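Local coordinates for phosphoribulokinase 1 (Rhodobacter sphaeroides, PDB 1A7J), which catalyses the ATP-dependent phosphorylation of D-ribulose 5-phosphate to D-ribulose 1,5-bisphosphate, a step of the Calvin cycle, at residues Asp124-Phe129 and Arg282-Ser287; Ile8-Ser13 and His23-Ile28; Arg30-Lys35 and Ile275-Ile280; Glu79-Phe84 and Ala145-Leu150. All coordinates share one frame; numbering follows the deposited sequence.

Interaction 1 (Asp124-Phe129 and Arg282-Ser287); sequences DSHLLF and RVVRES
At the entry to strand 127-132, one of the parallel strands of the central mixed sheet, His126 and Leu127 meet Val284 near the C-terminal end of helix 268-284. The nearest pair of CA atoms, those of His126 and Val284, are 6.5 Å apart. One methyl of the valine does most of the touching: Val284 CG2 lies 3.9 Å from Leu127 CD2 and 4.2 Å from His126 CB, so it sits against two successive residues of the incoming chain. Leu127 reaches it with CG lodged between its own backbone N and carbonyl carbon (chi1 51°), and the two side chains cross at about a right angle. Leu127 CD2 also approaches CG1 of Val283 at 4.3 Å, bringing a second helical residue into the patch. The other methyl of Val284, CG1, comes obliquely at the imidazole of His126.

In this adenylate kinase-like alpha/beta fold the contact joins the C-terminal helix to a sheet it packs upon. Val34, from the loop leading to edge strand 36-40, touches His126, Leu127 and Val284 and so fills in beside them. The imidazole ND1 makes a weak hydrogen bond with Lys35 N, which would require ND1 to be its unprotonated nitrogen.

On the helical side, Ser287 OG donates to Val284 O at 3.3 Å from well above the carbonyl plane (43° out of it). Four residues apart, Arg282 NH1 and Glu286 OE2 form a salt bridge of 2.9 Å.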
loop_
_atom_site.group_PDB
_atom_site.type_symbol
_atom_site.label_atom_id
_atom_site.label_comp_id
_atom_site.label_asym_id
_atom_site.label_seq_id
_atom_site.Cartn_x
_atom_site.Cartn_y
_atom_site.Cartn_z
ATOM N N ASP A 124 15.307 -16.792 9.762
ATOM C CA ASP A 124 15.220 -17.728 8.627
ATOM C C ASP A 124 14.226 -17.317 7.535
ATOM O O ASP A 124 13.887 -18.122 6.661
ATOM C CB ASP A 124 14.917 -19.151 9.112
ATOM N N SER A 125 13.910 -16.025 7.494
ATOM C CA SER A 125 12.971 -15.464 6.525
ATOM C C SER A 125 13.518 -15.418 5.095
ATOM O O SER A 125 14.690 -15.127 4.869
ATOM C CB SER A 125 12.548 -14.059 6.963
ATOM O OG SER A 125 12.126 -14.066 8.313
ATOM N N HIS A 126 12.658 -15.762 4.143
ATOM C CA HIS A 126 12.986 -15.754 2.722
ATOM C C HIS A 126 12.845 -14.339 2.147
ATOM O O HIS A 126 13.514 -13.988 1.178
ATOM C CB HIS A 126 12.036 -16.721 1.961
ATOM C CG HIS A 126 12.515 -18.162 1.890
ATOM N ND1 HIS A 126 12.018 -19.158 2.727
ATOM C CD2 HIS A 126 13.516 -18.746 1.166
ATOM C CE1 HIS A 126 12.716 -20.278 2.543
ATOM N NE2 HIS A 126 13.632 -20.058 1.601
ATOM N N LEU A 127 11.868 -13.593 2.658
ATOM C CA LEU A 127 11.667 -12.202 2.268
ATOM C C LEU A 127 10.903 -11.421 3.311
ATOM O O LEU A 127 10.292 -11.998 4.213
ATOM C CB LEU A 127 10.928 -12.111 0.945
ATOM C CG LEU A 127 9.642 -12.915 0.840
ATOM C CD1 LEU A 127 8.433 -12.055 1.157
ATOM C CD2 LEU A 127 9.551 -13.464 -0.566
ATOM N N LEU A 128 11.045 -10.103 3.258
ATOM C CA LEU A 128 10.189 -9.213 4.033
ATOM C C LEU A 128 9.076 -8.752 3.108
ATOM O O LEU A 128 9.241 -8.760 1.894
ATOM C CB LEU A 128 10.996 -8.005 4.559
ATOM C CG LEU A 128 10.357 -6.681 5.031
ATOM C CD1 LEU A 128 9.427 -6.889 6.218
ATOM C CD2 LEU A 128 11.451 -5.712 5.412
ATOM N N PHE A 129 7.911 -8.488 3.691
ATOM C CA PHE A 129 6.761 -7.989 2.957
ATOM C C PHE A 129 6.247 -6.742 3.641
ATOM O O PHE A 129 5.951 -6.771 4.823
ATOM C CB PHE A 129 5.655 -9.029 2.954
ATOM C CG PHE A 129 4.409 -8.590 2.241
ATOM C CD1 PHE A 129 4.421 -8.404 0.861
ATOM C CD2 PHE A 129 3.213 -8.430 2.937
ATOM C CE1 PHE A 129 3.259 -8.067 0.172
ATOM C CE2 PHE A 129 2.048 -8.096 2.265
ATOM C CZ PHE A 129 2.067 -7.913 0.878
ATOM N N ARG A 282 11.091 -16.327 -8.816
ATOM C CA ARG A 282 12.364 -15.907 -9.395
ATOM C C ARG A 282 13.179 -15.103 -8.394
ATOM O O ARG A 282 14.323 -14.714 -8.658
ATOM C CB ARG A 282 12.113 -15.064 -10.649
ATOM C CG ARG A 282 11.965 -15.919 -11.972
ATOM C CD ARG A 282 13.366 -16.083 -12.623
ATOM N NE ARG A 282 13.929 -14.741 -12.958
ATOM C CZ ARG A 282 15.245 -14.453 -12.993
ATOM N NH1 ARG A 282 16.159 -15.355 -12.541
ATOM N NH2 ARG A 282 15.673 -13.253 -13.467
ATOM N N VAL A 283 12.518 -14.743 -7.303
ATOM C CA VAL A 283 13.080 -13.888 -6.284
ATOM C C VAL A 283 13.579 -14.792 -5.148
ATOM O O VAL A 283 14.737 -14.698 -4.750
ATOM C CB VAL A 283 11.981 -12.819 -5.841
ATOM C CG1 VAL A 283 11.424 -13.124 -4.463
ATOM C CG2 VAL A 283 12.529 -11.369 -5.928
ATOM N N VAL A 284 12.792 -15.808 -4.819
ATOM C CA VAL A 284 13.097 -16.726 -3.728
ATOM C C VAL A 284 14.131 -17.762 -4.154
ATOM O O VAL A 284 14.854 -18.295 -3.320
ATOM C CB VAL A 284 11.787 -17.415 -3.231
ATOM C CG1 VAL A 284 12.030 -18.863 -2.802
ATOM C CG2 VAL A 284 11.205 -16.611 -2.108
ATOM N N ARG A 285 14.322 -17.885 -5.463
ATOM C CA ARG A 285 15.289 -18.817 -6.045
ATOM C C ARG A 285 16.664 -18.193 -6.360
ATOM O O ARG A 285 17.609 -18.922 -6.654
ATOM C CB ARG A 285 14.718 -19.437 -7.328
ATOM C CG ARG A 285 13.488 -20.309 -7.131
ATOM C CD ARG A 285 12.928 -20.766 -8.467
ATOM N NE ARG A 285 13.789 -21.757 -9.104
ATOM C CZ ARG A 285 13.618 -22.228 -10.336
ATOM N NH1 ARG A 285 12.681 -21.720 -11.129
ATOM N NH2 ARG A 285 14.411 -23.186 -10.794
ATOM N N GLU A 286 16.752 -16.861 -6.390
ATOM C CA GLU A 286 18.029 -16.166 -6.576
ATOM C C GLU A 286 18.647 -15.709 -5.260
ATOM O O GLU A 286 19.784 -15.239 -5.240
ATOM C CB GLU A 286 17.857 -14.971 -7.502
ATOM C CG GLU A 286 17.727 -15.354 -8.958
ATOM C CD GLU A 286 18.140 -14.229 -9.876
ATOM O OE1 GLU A 286 19.357 -13.963 -9.974
ATOM O OE2 GLU A 286 17.251 -13.578 -10.461
ATOM N N SER A 287 17.913 -15.904 -4.164
ATOM C CA SER A 287 18.407 -15.642 -2.812
ATOM C C SER A 287 19.262 -16.803 -2.319
ATOM O O SER A 287 20.069 -16.648 -1.411
ATOM C CB SER A 287 17.225 -15.411 -1.846
ATOM O OG SER A 287 16.728 -16.612 -1.248
#

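Interaction 2 (Ile8-Ser13 and His23-Ile28); sequences ISVTGS and HTFDQI
Phe25 carries its ring from helix 21-32 onto two residues of strand 7-11, Ile8 and Val10, and meets each through a CG2 methyl. Val10 CG2 is the nearer, 3.7 Å from Phe25 CE2 and 4.1 Å from Phe25 CZ, with its side chain and the phenylalanine arriving from opposite directions. At a different rim carbon but on the same side of the ring plane, Ile8 CG2 stands 4.1 Å from Phe25 CE1. Both methyls reach the ring obliquely, and the residues are two apart on the strand, which puts them on one side of the sheet. The Ile8 branch used is the one anti to its backbone N, whereas in Val10 it is the one anti to the carbonyl carbon.

Strand, glycine-rich loop and helix here form the opening unit of a P-loop NTPase: the strand gives way at Gly12, with phi 112°, to the loop predicted to bind ATP. Ile280 of helix 268-284 and Phe129 of the neighbouring strand also touch Phe25, the two aromatic planes lying at about 45°.

All three residues in contact are buried and meet through carbon alone, which implies that dispersion and exclusion of water, with no directional polar bond, hold the helix to the strand here.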
loop_
_atom_site.group_PDB
_atom_site.type_symbol
_atom_site.label_atom_id
_atom_site.label_comp_id
_atom_site.label_asym_id
_atom_site.label_seq_id
_atom_site.Cartn_x
_atom_site.Cartn_y
_atom_site.Cartn_z
ATOM N N ILE A 8 9.713 -7.274 -0.737
ATOM C CA ILE A 8 8.571 -6.936 -1.608
ATOM C C ILE A 8 7.739 -5.823 -0.974
ATOM O O ILE A 8 7.370 -5.910 0.195
ATOM C CB ILE A 8 7.649 -8.157 -1.802
ATOM C CG1 ILE A 8 8.391 -9.230 -2.591
ATOM C CG2 ILE A 8 6.354 -7.746 -2.539
ATOM C CD1 ILE A 8 7.689 -10.531 -2.587
ATOM N N SER A 9 7.336 -4.846 -1.779
ATOM C CA SER A 9 6.767 -3.603 -1.258
ATOM C C SER A 9 5.549 -3.156 -2.052
ATOM O O SER A 9 5.683 -2.707 -3.192
ATOM C CB SER A 9 7.835 -2.512 -1.297
ATOM O OG SER A 9 7.378 -1.297 -0.738
ATOM N N VAL A 10 4.373 -3.268 -1.423
ATOM C CA VAL A 10 3.083 -2.825 -1.960
ATOM C C VAL A 10 2.716 -1.447 -1.397
ATOM O O VAL A 10 2.621 -1.266 -0.188
ATOM C CB VAL A 10 1.976 -3.820 -1.556
ATOM C CG1 VAL A 10 0.662 -3.421 -2.161
ATOM C CG2 VAL A 10 2.354 -5.241 -1.961
ATOM N N THR A 11 2.560 -0.454 -2.258
ATOM C CA THR A 11 2.251 0.887 -1.777
ATOM C C THR A 11 0.953 1.402 -2.385
ATOM O O THR A 11 0.549 0.949 -3.459
ATOM C CB THR A 11 3.367 1.866 -2.093
ATOM O OG1 THR A 11 3.068 3.131 -1.509
ATOM C CG2 THR A 11 3.460 2.075 -3.560
ATOM N N GLY A 12 0.243 2.229 -1.624
ATOM C CA GLY A 12 -1.001 2.812 -2.093
ATOM C C GLY A 12 -2.271 2.343 -1.394
ATOM O O GLY A 12 -3.200 3.124 -1.191
ATOM N N SER A 13 -2.336 1.064 -1.041
ATOM C CA SER A 13 -3.550 0.504 -0.462
ATOM C C SER A 13 -3.417 0.323 1.045
ATOM O O SER A 13 -2.445 -0.268 1.505
ATOM C CB SER A 13 -3.847 -0.856 -1.098
ATOM O OG SER A 13 -2.722 -1.716 -0.949
ATOM N N HIS A 23 -4.023 -11.389 1.820
ATOM C CA HIS A 23 -4.492 -12.777 1.681
ATOM C C HIS A 23 -3.906 -13.414 0.428
ATOM O O HIS A 23 -3.440 -14.542 0.465
ATOM C CB HIS A 23 -6.040 -12.813 1.638
ATOM C CG HIS A 23 -6.657 -14.027 2.286
ATOM N ND1 HIS A 23 -7.673 -14.750 1.691
ATOM C CD2 HIS A 23 -6.434 -14.616 3.485
ATOM C CE1 HIS A 23 -8.042 -15.735 2.491
ATOM N NE2 HIS A 23 -7.308 -15.677 3.587
ATOM N N THR A 24 -3.787 -12.615 -0.621
ATOM C CA THR A 24 -3.221 -13.054 -1.882
ATOM C C THR A 24 -1.742 -13.415 -1.763
ATOM O O THR A 24 -1.323 -14.499 -2.182
ATOM C CB THR A 24 -3.377 -11.976 -2.947
ATOM O OG1 THR A 24 -4.739 -11.531 -2.987
ATOM C CG2 THR A 24 -3.005 -12.535 -4.288
ATOM N N PHE A 25 -0.940 -12.536 -1.178
ATOM C CA PHE A 25 0.467 -12.868 -0.991
ATOM C C PHE A 25 0.643 -14.060 -0.052
ATOM O O PHE A 25 1.322 -15.025 -0.388
ATOM C CB PHE A 25 1.226 -11.646 -0.501
ATOM C CG PHE A 25 1.600 -10.700 -1.600
ATOM C CD1 PHE A 25 2.693 -10.957 -2.402
ATOM C CD2 PHE A 25 0.847 -9.552 -1.844
ATOM C CE1 PHE A 25 3.038 -10.079 -3.423
ATOM C CE2 PHE A 25 1.188 -8.669 -2.865
ATOM C CZ PHE A 25 2.283 -8.933 -3.651
ATOM N N ASP A 26 -0.130 -14.069 1.026
ATOM C CA ASP A 26 -0.160 -15.210 1.937
ATOM C C ASP A 26 -0.354 -16.496 1.134
ATOM O O ASP A 26 0.514 -17.362 1.136
ATOM C CB ASP A 26 -1.301 -15.060 2.961
ATOM C CG ASP A 26 -0.997 -14.031 4.055
ATOM O OD1 ASP A 26 0.193 -13.694 4.242
ATOM O OD2 ASP A 26 -1.940 -13.587 4.758
ATOM N N GLN A 27 -1.402 -16.507 0.306
ATOM C CA GLN A 27 -1.748 -17.626 -0.584
ATOM C C GLN A 27 -0.566 -18.071 -1.446
ATOM O O GLN A 27 -0.473 -19.231 -1.831
ATOM C CB GLN A 27 -2.915 -17.235 -1.508
ATOM C CG GLN A 27 -4.314 -17.504 -0.953
ATOM C CD GLN A 27 -5.433 -16.895 -1.811
ATOM O OE1 GLN A 27 -5.923 -17.513 -2.759
ATOM N NE2 GLN A 27 -5.874 -15.704 -1.439
ATOM N N ILE A 28 0.316 -17.141 -1.779
ATOM C CA ILE A 28 1.441 -17.456 -2.637
ATOM C C ILE A 28 2.656 -17.918 -1.831
ATOM O O ILE A 28 3.283 -18.910 -2.184
ATOM C CB ILE A 28 1.798 -16.247 -3.523
ATOM C CG1 ILE A 28 0.629 -15.916 -4.435
ATOM C CG2 ILE A 28 2.983 -16.547 -4.396
ATOM C CD1 ILE A 28 0.635 -14.489 -4.812
#

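Interaction 3 (Arg30-Lys35 and Ile275-Ile280); sequences RREGVK and ILTPLI
The end of helix 21-32 passes helix 268-284 with CA atoms 8.2 Å apart at Glu32 and Thr277 and 8.7 Å apart at Val34 and Ile280, spacings that leave the contact to side chains. Both helices belong to the same layer over the central sheet of the P-loop kinase fold. Gly33 is the first residue to leave helical angles, with a positive phi of 80°, and the chain beyond it turns Val34 toward Ile280. The second helix is kinked: Pro278 has no N-H to give, and Leu279 N also lacks a bond to the preceding turn. Regular pairing is present again at Ile280 N, 3.2 Å from Leu276 O.

Two different contacts result. The inner one is apolar, with Val34 CG2 and Ile280 CG2 at 4.2 Å; Phe25 and Phe29 of helix 21-32 also touch Ile280. The outer one sets a carboxylate against a methyl. Glu32 bends at chi2 (-68°), and its side chain crosses that of Thr277 at about a right angle. Its OE1 is close to the like-charged Asp281 OD2, a proximity that might raise the pKa of one of the two acids. Thr277 OG1 turns instead to its own helix and hydrogen-bonds Gln273 O. That leaves CG2 as the branch facing Glu32, 3.6 Å from Glu32 OE2 and 3.9 Å from Glu32 CD.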
loop_
_atom_site.group_PDB
_atom_site.type_symbol
_atom_site.label_atom_id
_atom_site.label_comp_id
_atom_site.label_asym_id
_atom_site.label_seq_id
_atom_site.Cartn_x
_atom_site.Cartn_y
_atom_site.Cartn_z
ATOM N N ARG A 30 2.489 -19.356 0.894
ATOM C CA ARG A 30 2.085 -20.663 1.399
ATOM C C ARG A 30 2.176 -21.685 0.269
ATOM O O ARG A 30 2.708 -22.785 0.440
ATOM C CB ARG A 30 0.657 -20.597 1.920
ATOM C CG ARG A 30 0.099 -21.930 2.364
ATOM C CD ARG A 30 -1.399 -21.976 2.134
ATOM N NE ARG A 30 -1.755 -23.010 1.166
ATOM C CZ ARG A 30 -2.236 -22.767 -0.049
ATOM N NH1 ARG A 30 -2.537 -21.524 -0.405
ATOM N NH2 ARG A 30 -2.440 -23.773 -0.897
ATOM N N ARG A 31 1.715 -21.267 -0.906
ATOM C CA ARG A 31 1.768 -22.062 -2.123
ATOM C C ARG A 31 3.204 -22.385 -2.499
ATOM O O ARG A 31 3.451 -23.389 -3.144
ATOM C CB ARG A 31 1.112 -21.279 -3.256
ATOM C CG ARG A 31 0.534 -22.117 -4.370
ATOM C CD ARG A 31 -0.799 -21.542 -4.814
ATOM N NE ARG A 31 -1.827 -21.719 -3.789
ATOM C CZ ARG A 31 -3.104 -21.382 -3.941
ATOM N NH1 ARG A 31 -3.481 -20.662 -4.991
ATOM N NH2 ARG A 31 -3.992 -21.692 -3.001
ATOM N N GLU A 32 4.146 -21.510 -2.150
ATOM C CA GLU A 32 5.519 -21.669 -2.612
ATOM C C GLU A 32 6.541 -21.939 -1.504
ATOM O O GLU A 32 7.728 -22.077 -1.782
ATOM C CB GLU A 32 5.955 -20.447 -3.438
ATOM C CG GLU A 32 4.900 -19.886 -4.412
ATOM C CD GLU A 32 4.568 -20.801 -5.602
ATOM O OE1 GLU A 32 5.489 -21.195 -6.349
ATOM O OE2 GLU A 32 3.364 -21.047 -5.852
ATOM N N GLY A 33 6.096 -22.007 -0.255
ATOM C CA GLY A 33 7.006 -22.325 0.838
ATOM C C GLY A 33 7.846 -21.154 1.329
ATOM O O GLY A 33 8.757 -21.327 2.141
ATOM N N VAL A 34 7.510 -19.957 0.861
ATOM C CA VAL A 34 8.198 -18.727 1.239
ATOM C C VAL A 34 7.858 -18.335 2.676
ATOM O O VAL A 34 6.741 -17.882 2.952
ATOM C CB VAL A 34 7.792 -17.575 0.280
ATOM C CG1 VAL A 34 8.366 -16.258 0.735
ATOM C CG2 VAL A 34 8.252 -17.903 -1.131
ATOM N N LYS A 35 8.796 -18.576 3.593
ATOM C CA LYS A 35 8.670 -18.086 4.967
ATOM C C LYS A 35 8.858 -16.571 4.984
ATOM O O LYS A 35 9.921 -16.078 4.595
ATOM C CB LYS A 35 9.704 -18.757 5.878
ATOM C CG LYS A 35 9.564 -18.418 7.365
ATOM C CD LYS A 35 8.106 -18.471 7.846
ATOM C CE LYS A 35 7.935 -17.947 9.281
ATOM N NZ LYS A 35 6.531 -17.457 9.569
ATOM N N ILE A 275 0.138 -13.453 -11.947
ATOM C CA ILE A 275 1.200 -12.542 -12.332
ATOM C C ILE A 275 2.363 -12.638 -11.365
ATOM O O ILE A 275 3.466 -12.952 -11.787
ATOM C CB ILE A 275 0.670 -11.091 -12.453
ATOM C CG1 ILE A 275 -0.165 -10.995 -13.717
ATOM C CG2 ILE A 275 1.809 -10.065 -12.488
ATOM C CD1 ILE A 275 -0.906 -9.774 -13.787
ATOM N N LEU A 276 2.060 -12.689 -10.074
ATOM C CA LEU A 276 3.055 -12.504 -9.026
ATOM C C LEU A 276 3.700 -13.799 -8.569
ATOM O O LEU A 276 4.700 -13.799 -7.843
ATOM C CB LEU A 276 2.409 -11.863 -7.816
ATOM C CG LEU A 276 2.380 -10.361 -7.554
ATOM C CD1 LEU A 276 2.825 -9.506 -8.712
ATOM C CD2 LEU A 276 0.964 -10.046 -7.145
ATOM N N THR A 277 3.014 -14.901 -8.795
ATOM C CA THR A 277 3.532 -16.167 -8.338
ATOM C C THR A 277 4.973 -16.434 -8.815
ATOM O O THR A 277 5.855 -16.604 -7.975
ATOM C CB THR A 277 2.577 -17.287 -8.720
ATOM O OG1 THR A 277 1.423 -17.215 -7.881
ATOM C CG2 THR A 277 3.246 -18.631 -8.579
ATOM N N PRO A 278 5.266 -16.244 -10.137
ATOM C CA PRO A 278 6.622 -16.349 -10.707
ATOM C C PRO A 278 7.678 -15.256 -10.445
ATOM O O PRO A 278 8.878 -15.484 -10.645
ATOM C CB PRO A 278 6.357 -16.495 -12.206
ATOM C CG PRO A 278 5.059 -15.886 -12.423
ATOM C CD PRO A 278 4.261 -16.304 -11.211
ATOM N N LEU A 279 7.259 -14.038 -10.132
ATOM C CA LEU A 279 8.250 -13.056 -9.765
ATOM C C LEU A 279 8.754 -13.373 -8.357
ATOM O O LEU A 279 9.955 -13.344 -8.116
ATOM C CB LEU A 279 7.672 -11.648 -9.825
ATOM C CG LEU A 279 6.767 -11.265 -10.981
ATOM C CD1 LEU A 279 6.684 -9.764 -11.036
ATOM C CD2 LEU A 279 7.303 -11.805 -12.281
ATOM N N ILE A 280 7.852 -13.796 -7.470
ATOM C CA ILE A 280 8.209 -14.114 -6.094
ATOM C C ILE A 280 8.987 -15.403 -6.039
ATOM O O ILE A 280 9.755 -15.629 -5.114
ATOM C CB ILE A 280 6.958 -14.217 -5.207
ATOM C CG1 ILE A 280 6.377 -12.814 -5.009
ATOM C CG2 ILE A 280 7.313 -14.807 -3.840
ATOM C CD1 ILE A 280 4.977 -12.767 -4.476
#

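Interaction 4 (Glu79-Phe84 and Ala145-Leu150); sequences ELERVF and AGLADL
Leu147 reaches from the loop before strand 150-156 to Glu81 and Phe84 of helix 77-90, a helix packed on the central sheet of this P-loop kinase fold. The CA atoms of Phe84 and Leu147 are 6.4 Å apart, the shortest such spacing between 79-84 and 145-150.

The apolar contacts converge on a single methyl. Leu147 CD1 lies 3.7 Å from Phe84 CB, so the leucine touches the root of the phenylalanine and not its ring. With CG anti to the carbonyl carbon (chi1 -63°) and chi2 extended, the leucine delivers that methyl to the helix surface. From one turn earlier in the same helix, Glu81 adds its aliphatic carbon CG, which stands 4.3 Å from Leu147 CD1. The aromatic ring of Phe84 goes on to the sheet, where it touches Ile7, Ile39 and Leu128.

Contacts between carbon and polar groups come next. The same CD1 methyl is 3.7 Å from the backbone oxygen Glu81 O, a van der Waals contact.

Hydrogen bonds form the last group. Glu81 OE1 accepts one from Asn143 N and ties the helix to an earlier part of the same loop. Others, within each segment, fix the two backbones. In the helix, Phe84 N is bonded to Leu80 O at 3.1 Å. The loop folds back in a tight turn around Leu147, in which Ala148 N is 3.2 Å from Ala145 O.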
loop_
_atom_site.group_PDB
_atom_site.type_symbol
_atom_site.label_atom_id
_atom_site.label_comp_id
_atom_site.label_asym_id
_atom_site.label_seq_id
_atom_site.Cartn_x
_atom_site.Cartn_y
_atom_site.Cartn_z
ATOM N N GLU A 79 13.237 5.367 9.977
ATOM C CA GLU A 79 13.224 4.105 10.691
ATOM C C GLU A 79 12.779 3.007 9.741
ATOM O O GLU A 79 13.430 1.967 9.653
ATOM C CB GLU A 79 12.285 4.192 11.887
ATOM C CG GLU A 79 12.994 4.201 13.228
ATOM C CD GLU A 79 13.483 2.826 13.621
ATOM O OE1 GLU A 79 12.625 1.941 13.831
ATOM O OE2 GLU A 79 14.717 2.618 13.678
ATOM N N LEU A 80 11.761 3.302 8.929
ATOM C CA LEU A 80 11.278 2.360 7.922
ATOM C C LEU A 80 12.362 2.088 6.910
ATOM O O LEU A 80 12.575 0.938 6.536
ATOM C CB LEU A 80 10.053 2.911 7.203
ATOM C CG LEU A 80 9.576 2.101 5.997
ATOM C CD1 LEU A 80 9.099 0.788 6.497
ATOM C CD2 LEU A 80 8.457 2.809 5.271
ATOM N N GLU A 81 13.103 3.129 6.533
ATOM C CA GLU A 81 14.262 2.939 5.677
ATOM C C GLU A 81 15.331 2.130 6.397
ATOM O O GLU A 81 15.960 1.269 5.790
ATOM C CB GLU A 81 14.865 4.270 5.246
ATOM C CG GLU A 81 16.318 4.129 4.774
ATOM C CD GLU A 81 16.915 5.394 4.196
ATOM O OE1 GLU A 81 16.621 5.695 3.032
ATOM O OE2 GLU A 81 17.747 6.045 4.860
ATOM N N ARG A 82 15.571 2.409 7.677
ATOM C CA ARG A 82 16.645 1.714 8.372
ATOM C C ARG A 82 16.345 0.254 8.372
ATOM O O ARG A 82 17.212 -0.534 8.025
ATOM C CB ARG A 82 16.799 2.190 9.782
ATOM N N VAL A 83 15.079 -0.092 8.599
ATOM C CA VAL A 83 14.672 -1.500 8.674
ATOM C C VAL A 83 14.745 -2.221 7.329
ATOM O O VAL A 83 15.153 -3.380 7.261
ATOM C CB VAL A 83 13.262 -1.656 9.244
ATOM C CG1 VAL A 83 12.843 -3.088 9.169
ATOM C CG2 VAL A 83 13.245 -1.239 10.689
ATOM N N PHE A 84 14.382 -1.524 6.260
ATOM C CA PHE A 84 14.529 -2.067 4.925
ATOM C C PHE A 84 16.003 -2.283 4.613
ATOM O O PHE A 84 16.378 -3.323 4.078
ATOM C CB PHE A 84 13.919 -1.113 3.908
ATOM C CG PHE A 84 12.457 -1.331 3.669
ATOM C CD1 PHE A 84 11.696 -2.069 4.559
ATOM C CD2 PHE A 84 11.870 -0.901 2.485
ATOM C CE1 PHE A 84 10.377 -2.401 4.258
ATOM C CE2 PHE A 84 10.562 -1.220 2.185
ATOM C CZ PHE A 84 9.814 -1.979 3.064
ATOM N N ALA A 145 12.199 3.528 -2.082
ATOM C CA ALA A 145 12.002 2.740 -3.302
ATOM C C ALA A 145 13.247 1.904 -3.629
ATOM O O ALA A 145 13.161 0.698 -3.872
ATOM C CB ALA A 145 11.656 3.646 -4.472
ATOM N N GLY A 146 14.407 2.510 -3.406
ATOM C CA GLY A 146 15.670 1.934 -3.821
ATOM C C GLY A 146 16.097 0.681 -3.100
ATOM O O GLY A 146 17.039 0.031 -3.539
ATOM N N LEU A 147 15.390 0.291 -2.049
ATOM C CA LEU A 147 15.832 -0.848 -1.261
ATOM C C LEU A 147 14.969 -2.085 -1.424
ATOM O O LEU A 147 15.173 -3.075 -0.725
ATOM C CB LEU A 147 15.896 -0.483 0.218
ATOM C CG LEU A 147 16.863 0.593 0.732
ATOM C CD1 LEU A 147 16.697 0.635 2.242
ATOM C CD2 LEU A 147 18.327 0.305 0.374
ATOM N N ALA A 148 14.001 -2.022 -2.334
ATOM C CA ALA A 148 13.005 -3.084 -2.491
ATOM C C ALA A 148 13.087 -3.681 -3.889
ATOM O O ALA A 148 13.005 -2.950 -4.873
ATOM C CB ALA A 148 11.612 -2.513 -2.250
ATOM N N ASP A 149 13.175 -5.002 -3.987
ATOM C CA ASP A 149 13.431 -5.633 -5.285
ATOM C C ASP A 149 12.172 -5.775 -6.117
ATOM O O ASP A 149 12.232 -6.125 -7.295
ATOM C CB ASP A 149 14.066 -7.013 -5.122
ATOM C CG ASP A 149 15.259 -6.995 -4.214
ATOM O OD1 ASP A 149 15.035 -6.901 -2.981
ATOM O OD2 ASP A 149 16.403 -7.057 -4.727
ATOM N N LEU A 150 11.027 -5.620 -5.473
ATOM C CA LEU A 150 9.768 -5.610 -6.192
ATOM C C LEU A 150 8.877 -4.579 -5.531
ATOM O O LEU A 150 8.805 -4.501 -4.314
ATOM C CB LEU A 150 9.127 -6.996 -6.150
ATOM C CG LEU A 150 7.899 -7.279 -7.021
ATOM C CD1 LEU A 150 8.193 -7.018 -8.490
ATOM C CD2 LEU A 150 7.502 -8.730 -6.824
#

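In the fold
Interaction 2 is the core contact, entirely buried with its centre about 8 Å from that of the chain; the others are partly buried and farther out. Interactions 1 and 3 share helix 268-284 and have centres about 9 Å apart, joined through Val34, whose CG2 is 3.4 Å from Val284 CG2. Interactions 2 and 3 share helix 21-32. Interaction 4 lies across the sheet: Phe84 packs on Leu128, whereas Phe25 meets the following strand residue, Phe129. Carbon-to-carbon contact occurs in all four; interaction 3 adds a methyl against a carboxylate and interaction 4 one against a helix carbonyl, so chemistry does not simply track depth.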